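Local coordinates for prolyl-tRNA synthetase (Giardia lamblia ATCC 50803, PDB 3IAL), which probably catalyses the ATP-dependent attachment of L-proline to tRNA(Pro), and is seen here with the reaction intermediate prolyl-adenylate bound, at residues E201-G206 and A423-L428; S341-F346 and Y355-K360. All blocks are in the same frame, centred on the assembly; numbering follows the deposited sequence.

Contact 1. Residues E201-G206 and A423-L428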
ATOM      1  N   GLU B 201      12.379  15.775   0.257  1.00 29.03           N
ATOM      2  CA  GLU B 201      10.961  15.745   0.624  1.00 29.70           C
ATOM      3  C   GLU B 201      10.688  15.950   2.123  1.00 27.67           C
ATOM      4  O   GLU B 201       9.849  16.779   2.480  1.00 29.20           O
ATOM      5  CB  GLU B 201      10.310  14.460   0.106  1.00 31.02           C
ATOM      6  CG  GLU B 201      10.293  14.377  -1.436  1.00 35.12           C
ATOM      7  CD  GLU B 201       9.380  15.417  -2.090  1.00 39.07           C
ATOM      8  OE1 GLU B 201       8.224  15.570  -1.657  1.00 41.44           O
ATOM      9  OE2 GLU B 201       9.820  16.071  -3.053  1.00 42.93           O
ATOM     10  N   LEU B 202      11.397  15.236   2.995  1.00 25.30           N
ATOM     11  CA  LEU B 202      11.167  15.368   4.443  1.00 26.42           C
ATOM     12  C   LEU B 202      12.079  16.376   5.120  1.00 27.86           C
ATOM     13  O   LEU B 202      12.001  16.553   6.330  1.00 28.77           O
ATOM     14  CB  LEU B 202      11.265  14.012   5.150  1.00 24.63           C
ATOM     15  CG  LEU B 202      10.232  12.995   4.678  1.00 26.51           C
ATOM     16  CD1 LEU B 202      10.507  11.651   5.350  1.00 27.23           C
ATOM     17  CD2 LEU B 202       8.800  13.487   4.938  1.00 23.54           C
ATOM     18  N   CYS B 203      12.926  17.042   4.338  1.00 30.94           N
ATOM     19  CA  CYS B 203      13.722  18.173   4.819  1.00 30.35           C
ATOM     20  C   CYS B 203      14.612  17.907   6.030  1.00 29.54           C
ATOM     21  O   CYS B 203      14.800  18.801   6.855  1.00 30.73           O
ATOM     22  CB  CYS B 203      12.801  19.356   5.133  1.00 30.82           C
ATOM     23  SG  CYS B 203      11.773  19.851   3.761  1.00 30.37           S
ATOM     24  N   PHE B 204      15.163  16.701   6.146  1.00 29.32           N
ATOM     25  CA  PHE B 204      16.168  16.421   7.187  1.00 27.24           C
ATOM     26  C   PHE B 204      17.376  15.657   6.635  1.00 26.94           C
ATOM     27  O   PHE B 204      17.385  15.228   5.484  1.00 30.10           O
ATOM     28  CB  PHE B 204      15.545  15.716   8.407  1.00 28.26           C
ATOM     29  CG  PHE B 204      15.195  14.267   8.178  1.00 26.41           C
ATOM     30  CD1 PHE B 204      16.148  13.273   8.351  1.00 24.46           C
ATOM     31  CD2 PHE B 204      13.905  13.898   7.805  1.00 27.63           C
ATOM     32  CE1 PHE B 204      15.827  11.931   8.148  1.00 26.02           C
ATOM     33  CE2 PHE B 204      13.578  12.555   7.592  1.00 27.43           C
ATOM     34  CZ  PHE B 204      14.536  11.575   7.766  1.00 25.11           C
ATOM     35  N   LYS B 205      18.393  15.514   7.473  1.00 27.23           N
ATOM     36  CA  LYS B 205      19.683  14.969   7.082  1.00 29.19           C
ATOM     37  C   LYS B 205      20.071  13.845   8.034  1.00 27.94           C
ATOM     38  O   LYS B 205      19.710  13.863   9.206  1.00 26.01           O
ATOM     39  CB  LYS B 205      20.734  16.086   7.159  1.00 31.97           C
ATOM     40  CG  LYS B 205      22.047  15.753   6.511  1.00 38.37           C
ATOM     41  CD  LYS B 205      23.024  16.893   6.629  1.00 39.23           C
ATOM     42  CE  LYS B 205      24.427  16.447   6.222  1.00 44.03           C
ATOM     43  NZ  LYS B 205      25.419  17.571   6.328  1.00 46.66           N
ATOM     44  N   GLY B 206      20.820  12.878   7.522  1.00 27.02           N
ATOM     45  CA  GLY B 206      21.386  11.818   8.339  1.00 27.59           C
ATOM     46  C   GLY B 206      22.861  11.673   8.031  1.00 27.81           C
ATOM     47  O   GLY B 206      23.311  12.085   6.966  1.00 27.73           O
ATOM     48  N   ALA B 423       8.848  27.567   0.121  1.00 28.05           N
ATOM     49  CA  ALA B 423       9.674  28.387   1.013  1.00 28.43           C
ATOM     50  C   ALA B 423       9.659  27.796   2.422  1.00 28.32           C
ATOM     51  O   ALA B 423      10.674  27.807   3.127  1.00 28.72           O
ATOM     52  CB  ALA B 423       9.203  29.836   1.012  1.00 26.15           C
ATOM     53  N   TYR B 424       8.503  27.264   2.808  1.00 27.72           N
ATOM     54  CA  TYR B 424       8.326  26.554   4.084  1.00 28.89           C
ATOM     55  C   TYR B 424       9.253  25.335   4.198  1.00 28.76           C
ATOM     56  O   TYR B 424       9.971  25.188   5.187  1.00 29.04           O
ATOM     57  CB  TYR B 424       6.850  26.167   4.209  1.00 29.18           C
ATOM     58  CG  TYR B 424       6.444  25.213   5.307  1.00 30.35           C
ATOM     59  CD1 TYR B 424       6.401  25.613   6.640  1.00 31.40           C
ATOM     60  CD2 TYR B 424       6.004  23.934   4.997  1.00 29.11           C
ATOM     61  CE1 TYR B 424       5.970  24.735   7.634  1.00 33.23           C
ATOM     62  CE2 TYR B 424       5.579  23.063   5.968  1.00 27.77           C
ATOM     63  CZ  TYR B 424       5.564  23.456   7.285  1.00 29.99           C
ATOM     64  OH  TYR B 424       5.133  22.558   8.243  1.00 28.30           O
ATOM     65  N   LYS B 425       9.242  24.488   3.170  1.00 30.49           N
ATOM     66  CA  LYS B 425      10.167  23.361   3.061  1.00 31.07           C
ATOM     67  C   LYS B 425      11.614  23.787   3.205  1.00 31.83           C
ATOM     68  O   LYS B 425      12.374  23.172   3.950  1.00 32.48           O
ATOM     69  CB  LYS B 425      10.020  22.678   1.699  1.00 33.05           C
ATOM     70  CG  LYS B 425       8.938  21.621   1.623  1.00 31.74           C
ATOM     71  CD  LYS B 425       8.849  21.025   0.229  1.00 30.27           C
ATOM     72  CE  LYS B 425      10.054  20.145  -0.115  1.00 27.27           C
ATOM     73  NZ  LYS B 425       9.818  19.415  -1.387  1.00 28.26           N
ATOM     74  N   ALA B 426      11.993  24.834   2.468  1.00 32.67           N
ATOM     75  CA  ALA B 426      13.370  25.318   2.458  1.00 32.81           C
ATOM     76  C   ALA B 426      13.808  25.860   3.826  1.00 33.54           C
ATOM     77  O   ALA B 426      14.965  25.669   4.210  1.00 35.71           O
ATOM     78  CB  ALA B 426      13.576  26.371   1.354  1.00 31.41           C
ATOM     79  N   ARG B 427      12.899  26.504   4.565  1.00 31.41           N
ATOM     80  CA  ARG B 427      13.204  26.916   5.948  1.00 30.73           C
ATOM     81  C   ARG B 427      13.347  25.704   6.887  1.00 33.23           C
ATOM     82  O   ARG B 427      14.259  25.669   7.716  1.00 32.42           O
ATOM     83  CB  ARG B 427      12.155  27.883   6.509  1.00 30.55           C
ATOM     84  CG  ARG B 427      12.138  29.249   5.832  1.00 32.26           C
ATOM     85  CD  ARG B 427      11.196  30.227   6.527  1.00 32.44           C
ATOM     86  NE  ARG B 427       9.820  29.738   6.639  1.00 31.83           N
ATOM     87  CZ  ARG B 427       8.853  29.922   5.738  1.00 34.56           C
ATOM     88  NH1 ARG B 427       9.075  30.584   4.606  1.00 35.65           N
ATOM     89  NH2 ARG B 427       7.643  29.430   5.972  1.00 35.50           N
ATOM     90  N   LEU B 428      12.456  24.718   6.766  1.00 32.78           N
ATOM     91  CA  LEU B 428      12.567  23.495   7.575  1.00 34.43           C
ATOM     92  C   LEU B 428      13.910  22.792   7.311  1.00 35.88           C
ATOM     93  O   LEU B 428      14.597  22.367   8.245  1.00 36.02           O
ATOM     94  CB  LEU B 428      11.416  22.525   7.283  1.00 34.07           C
ATOM     95  CG  LEU B 428       9.980  22.911   7.665  1.00 33.98           C
ATOM     96  CD1 LEU B 428       9.047  21.731   7.361  1.00 32.57           C
ATOM     97  CD2 LEU B 428       9.833  23.336   9.120  1.00 31.02           C
TER
HETATM   98  O   HOH W   1       7.462  17.969  -1.191  1.00 46.94           O
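Lys425 runs past the sulfur of Cys203 before its amino group arrives beside the carboxylate of Glu201. Lys425 CB lies 3.9 Å from Cys203 SG, and CG is almost as close to the same sulfur, so the root of the lysine rests on the cysteine tip. CD and CE then carry the chain onward, and the bend at chi3 (70°) helps turn the end toward Glu201. At the tip, Lys425 NZ stands 3.7 Å from Glu201 OE2, a long salt bridge. A tighter link goes through water 1, which accepts from Lys425 NZ at 2.8 Å and donates to Glu201 OE1 at 2.6 Å. NZ also makes a weak hydrogen bond to Asp200 O, at the end of helix 180-201 in the class II synthetase core. Here the helix gives way to the loop leading into strand 207-211, and helix 416-438 lies against that exit. Cys203 is the first residue to leave helical geometry, with a positive phi of 56°, and its side chain faces the other helix: SG sits 3.4 Å from Lys425 O, and CB meets Leu428 CB at 4.1 Å. Both Cys203 and Leu428 are buried, and His285 of helix 276-285 and Lys429 also touch Cys203.

Contact 2. Residues S341-F346 and Y355-K360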
ATOM      1  N   SER B 341      -8.485  21.840   3.612  1.00 36.78           N
ATOM      2  CA  SER B 341      -9.637  21.701   4.496  1.00 39.16           C
ATOM      3  C   SER B 341     -10.242  23.073   4.810  1.00 38.16           C
ATOM      4  O   SER B 341      -9.533  24.085   4.837  1.00 38.78           O
ATOM      5  CB  SER B 341      -9.231  21.004   5.791  1.00 40.51           C
ATOM      6  OG  SER B 341     -10.380  20.662   6.541  1.00 46.49           O
ATOM      7  N   ILE B 342     -11.554  23.091   5.036  1.00 37.89           N
ATOM      8  CA  ILE B 342     -12.293  24.290   5.427  1.00 36.27           C
ATOM      9  C   ILE B 342     -12.905  24.028   6.795  1.00 38.33           C
ATOM     10  O   ILE B 342     -13.734  23.121   6.927  1.00 37.63           O
ATOM     11  CB  ILE B 342     -13.443  24.594   4.441  1.00 36.28           C
ATOM     12  CG1 ILE B 342     -12.919  24.784   3.015  1.00 34.02           C
ATOM     13  CG2 ILE B 342     -14.231  25.854   4.878  1.00 35.33           C
ATOM     14  CD1 ILE B 342     -14.042  24.903   1.966  1.00 33.15           C
ATOM     15  N   ASP B 343     -12.503  24.808   7.805  1.00 38.51           N
ATOM     16  CA  ASP B 343     -13.075  24.700   9.155  1.00 40.33           C
ATOM     17  C   ASP B 343     -14.133  25.764   9.378  1.00 43.33           C
ATOM     18  O   ASP B 343     -13.847  26.827   9.935  1.00 45.52           O
ATOM     19  CB  ASP B 343     -11.994  24.823  10.238  1.00 40.36           C
ATOM     20  CG  ASP B 343     -12.511  24.471  11.633  1.00 40.02           C
ATOM     21  OD1 ASP B 343     -13.679  24.762  11.947  1.00 44.23           O
ATOM     22  OD2 ASP B 343     -11.745  23.913  12.435  1.00 41.90           O
ATOM     23  N   ASP B 344     -15.364  25.455   8.985  1.00 44.79           N
ATOM     24  CA  ASP B 344     -16.477  26.394   9.125  1.00 47.15           C
ATOM     25  C   ASP B 344     -17.269  26.212  10.427  1.00 47.48           C
ATOM     26  O   ASP B 344     -18.448  26.547  10.476  1.00 47.07           O
ATOM     27  CB  ASP B 344     -17.407  26.303   7.901  1.00 47.78           C
ATOM     28  CG  ASP B 344     -17.927  24.894   7.645  1.00 50.21           C
ATOM     29  OD1 ASP B 344     -17.588  23.957   8.409  1.00 52.17           O
ATOM     30  OD2 ASP B 344     -18.676  24.725   6.660  1.00 52.62           O
ATOM     31  N   ASP B 345     -16.632  25.686  11.474  1.00 49.31           N
ATOM     32  CA  ASP B 345     -17.296  25.529  12.775  1.00 51.11           C
ATOM     33  C   ASP B 345     -17.191  26.840  13.546  1.00 51.26           C
ATOM     34  O   ASP B 345     -16.169  27.120  14.169  1.00 50.34           O
ATOM     35  CB  ASP B 345     -16.690  24.377  13.590  1.00 51.70           C
ATOM     36  CG  ASP B 345     -17.435  24.126  14.907  1.00 55.95           C
ATOM     37  OD1 ASP B 345     -18.523  24.714  15.109  1.00 59.54           O
ATOM     38  OD2 ASP B 345     -16.935  23.340  15.745  1.00 57.57           O
ATOM     39  N   PHE B 346     -18.261  27.629  13.512  1.00 52.92           N
ATOM     40  CA  PHE B 346     -18.247  28.986  14.072  1.00 54.30           C
ATOM     41  C   PHE B 346     -18.414  29.031  15.596  1.00 53.57           C
ATOM     42  O   PHE B 346     -18.281  30.098  16.201  1.00 53.08           O
ATOM     43  CB  PHE B 346     -19.324  29.851  13.402  1.00 55.32           C
ATOM     44  CG  PHE B 346     -19.293  29.800  11.894  1.00 57.61           C
ATOM     45  CD1 PHE B 346     -20.441  29.507  11.171  1.00 58.93           C
ATOM     46  CD2 PHE B 346     -18.106  30.023  11.201  1.00 58.78           C
ATOM     47  CE1 PHE B 346     -20.414  29.455   9.782  1.00 60.30           C
ATOM     48  CE2 PHE B 346     -18.068  29.972   9.815  1.00 58.54           C
ATOM     49  CZ  PHE B 346     -19.224  29.686   9.104  1.00 59.46           C
ATOM     50  N   TYR B 355      -4.743  26.449  18.033  1.00 34.49           N
ATOM     51  CA  TYR B 355      -4.122  25.425  18.864  1.00 34.71           C
ATOM     52  C   TYR B 355      -4.120  24.069  18.165  1.00 34.26           C
ATOM     53  O   TYR B 355      -3.079  23.413  18.079  1.00 32.98           O
ATOM     54  CB  TYR B 355      -4.856  25.286  20.207  1.00 35.73           C
ATOM     55  CG  TYR B 355      -4.490  24.020  20.954  1.00 34.85           C
ATOM     56  CD1 TYR B 355      -3.270  23.916  21.629  1.00 36.45           C
ATOM     57  CD2 TYR B 355      -5.342  22.916  20.963  1.00 36.23           C
ATOM     58  CE1 TYR B 355      -2.916  22.759  22.309  1.00 36.59           C
ATOM     59  CE2 TYR B 355      -4.998  21.739  21.648  1.00 35.56           C
ATOM     60  CZ  TYR B 355      -3.782  21.672  22.316  1.00 37.34           C
ATOM     61  OH  TYR B 355      -3.421  20.532  22.993  1.00 37.98           O
ATOM     62  N   TYR B 356      -5.296  23.666  17.680  1.00 33.59           N
ATOM     63  CA  TYR B 356      -5.498  22.345  17.089  1.00 33.88           C
ATOM     64  C   TYR B 356      -4.710  22.166  15.789  1.00 35.57           C
ATOM     65  O   TYR B 356      -4.002  21.177  15.632  1.00 37.27           O
ATOM     66  CB  TYR B 356      -6.992  22.093  16.847  1.00 33.48           C
ATOM     67  CG  TYR B 356      -7.314  20.782  16.155  1.00 33.10           C
ATOM     68  CD1 TYR B 356      -7.382  19.590  16.873  1.00 35.83           C
ATOM     69  CD2 TYR B 356      -7.560  20.737  14.784  1.00 35.31           C
ATOM     70  CE1 TYR B 356      -7.682  18.382  16.243  1.00 35.38           C
ATOM     71  CE2 TYR B 356      -7.857  19.529  14.137  1.00 37.56           C
ATOM     72  CZ  TYR B 356      -7.918  18.359  14.877  1.00 36.65           C
ATOM     73  OH  TYR B 356      -8.217  17.166  14.259  1.00 39.74           O
ATOM     74  N   TYR B 357      -4.839  23.113  14.865  1.00 35.03           N
ATOM     75  CA  TYR B 357      -4.158  23.014  13.573  1.00 36.26           C
ATOM     76  C   TYR B 357      -2.645  23.138  13.698  1.00 36.35           C
ATOM     77  O   TYR B 357      -1.908  22.506  12.937  1.00 35.71           O
ATOM     78  CB  TYR B 357      -4.748  23.994  12.542  1.00 34.41           C
ATOM     79  CG  TYR B 357      -6.171  23.615  12.198  1.00 34.25           C
ATOM     80  CD1 TYR B 357      -6.455  22.365  11.656  1.00 34.73           C
ATOM     81  CD2 TYR B 357      -7.234  24.471  12.455  1.00 32.77           C
ATOM     82  CE1 TYR B 357      -7.751  21.985  11.355  1.00 33.59           C
ATOM     83  CE2 TYR B 357      -8.545  24.095  12.163  1.00 36.27           C
ATOM     84  CZ  TYR B 357      -8.794  22.843  11.614  1.00 35.93           C
ATOM     85  OH  TYR B 357     -10.078  22.431  11.314  1.00 36.88           O
ATOM     86  N   GLU B 358      -2.179  23.905  14.679  1.00 34.75           N
ATOM     87  CA  GLU B 358      -0.747  23.968  14.946  1.00 35.55           C
ATOM     88  C   GLU B 358      -0.253  22.681  15.606  1.00 32.14           C
ATOM     89  O   GLU B 358       0.810  22.176  15.249  1.00 28.75           O
ATOM     90  CB  GLU B 358      -0.397  25.218  15.753  1.00 36.92           C
ATOM     91  CG  GLU B 358      -0.634  26.500  14.921  1.00 41.45           C
ATOM     92  CD  GLU B 358       0.125  27.716  15.423  1.00 47.94           C
ATOM     93  OE1 GLU B 358       0.643  27.692  16.567  1.00 49.04           O
ATOM     94  OE2 GLU B 358       0.201  28.704  14.652  1.00 53.97           O
ATOM     95  N   LEU B 359      -1.036  22.143  16.540  1.00 30.10           N
ATOM     96  CA  LEU B 359      -0.757  20.826  17.139  1.00 30.46           C
ATOM     97  C   LEU B 359      -0.585  19.757  16.055  1.00 30.66           C
ATOM     98  O   LEU B 359       0.318  18.931  16.135  1.00 29.85           O
ATOM     99  CB  LEU B 359      -1.891  20.422  18.087  1.00 28.63           C
ATOM    100  CG  LEU B 359      -1.779  19.077  18.804  1.00 31.47           C
ATOM    101  CD1 LEU B 359      -0.729  19.161  19.893  1.00 32.62           C
ATOM    102  CD2 LEU B 359      -3.126  18.680  19.382  1.00 32.79           C
ATOM    103  N   LYS B 360      -1.450  19.799  15.042  1.00 31.39           N
ATOM    104  CA  LYS B 360      -1.457  18.802  13.968  1.00 32.35           C
ATOM    105  C   LYS B 360      -0.479  19.137  12.840  1.00 31.28           C
ATOM    106  O   LYS B 360      -0.379  18.397  11.867  1.00 32.97           O
ATOM    107  CB  LYS B 360      -2.866  18.661  13.389  1.00 31.84           C
ATOM    108  CG  LYS B 360      -3.940  18.318  14.407  1.00 33.07           C
ATOM    109  CD  LYS B 360      -3.935  16.846  14.777  1.00 33.86           C
ATOM    110  CE  LYS B 360      -4.841  16.006  13.884  1.00 35.11           C
ATOM    111  NZ  LYS B 360      -5.010  14.619  14.446  1.00 30.76           N
TER
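An Asx turn headed by Asp343, at the end of strand 340-342, is tied by the carboxylate of that residue to the phenol of Tyr357. The setting is the anticodon-binding domain, where helix 350-359 forms the middle of a beta-alpha-beta crossover from strand 340-342 to strand 364-369, with the parallel strand 302-307 between them in the sheet. Tyr357 lies across that strand, touching Val303, and reaches the edge of the sheet with its hydroxyl. Ile342 turns the other way and packs on helix 315-334, so Ile342, in the strand, and Asp343, just after it, meet two different helices.

The two oxygens of Asp343 have separate duties. OD1 closes the turn, accepting from Asp345 N at 3.1 Å with an N-H...O angle of 159°, the donor arriving almost in line with the C-O bond. A long, weak ion pair joins the same oxygen to Lys353, on the turn of the helix before Tyr357. OD2 accepts a very short hydrogen bond from Tyr357 OH. With CG of Asp343 swung opposite its backbone N (chi1 -170°), the carboxylate can serve the turn on one side and the phenol on the other; the first bond should also restrain its rotation for the second. Carboxylate and ring stand nearly perpendicular, 86° apart. OD2 approaches at the ring's edge, close to its plane, lying 2.5 Å from Tyr357 OH and 3.2 Å from Tyr357 CE2.

How the contacts relate
The centres of the two contacts lie 24 Å apart, and their nearest atoms about 8 Å, without touching. Contact 2 is nested inside the chain loop that contact 1 closes: 201-206 comes first, then 341-346 and 355-360, and finally 423-428. They share no helix or strand. Contact 2 is local, tying the loop at the end of edge strand 340-342 to helix 350-359 within the anticodon-binding domain, whereas contact 1 spans more than 200 residues and brings helix 416-438 against the class II core. Contact 2 is thus a surface contact within one domain, its centre 27 Å from the chain centre; contact 1 joins distant parts of the chain and is partly buried, its centre 13 Å from it.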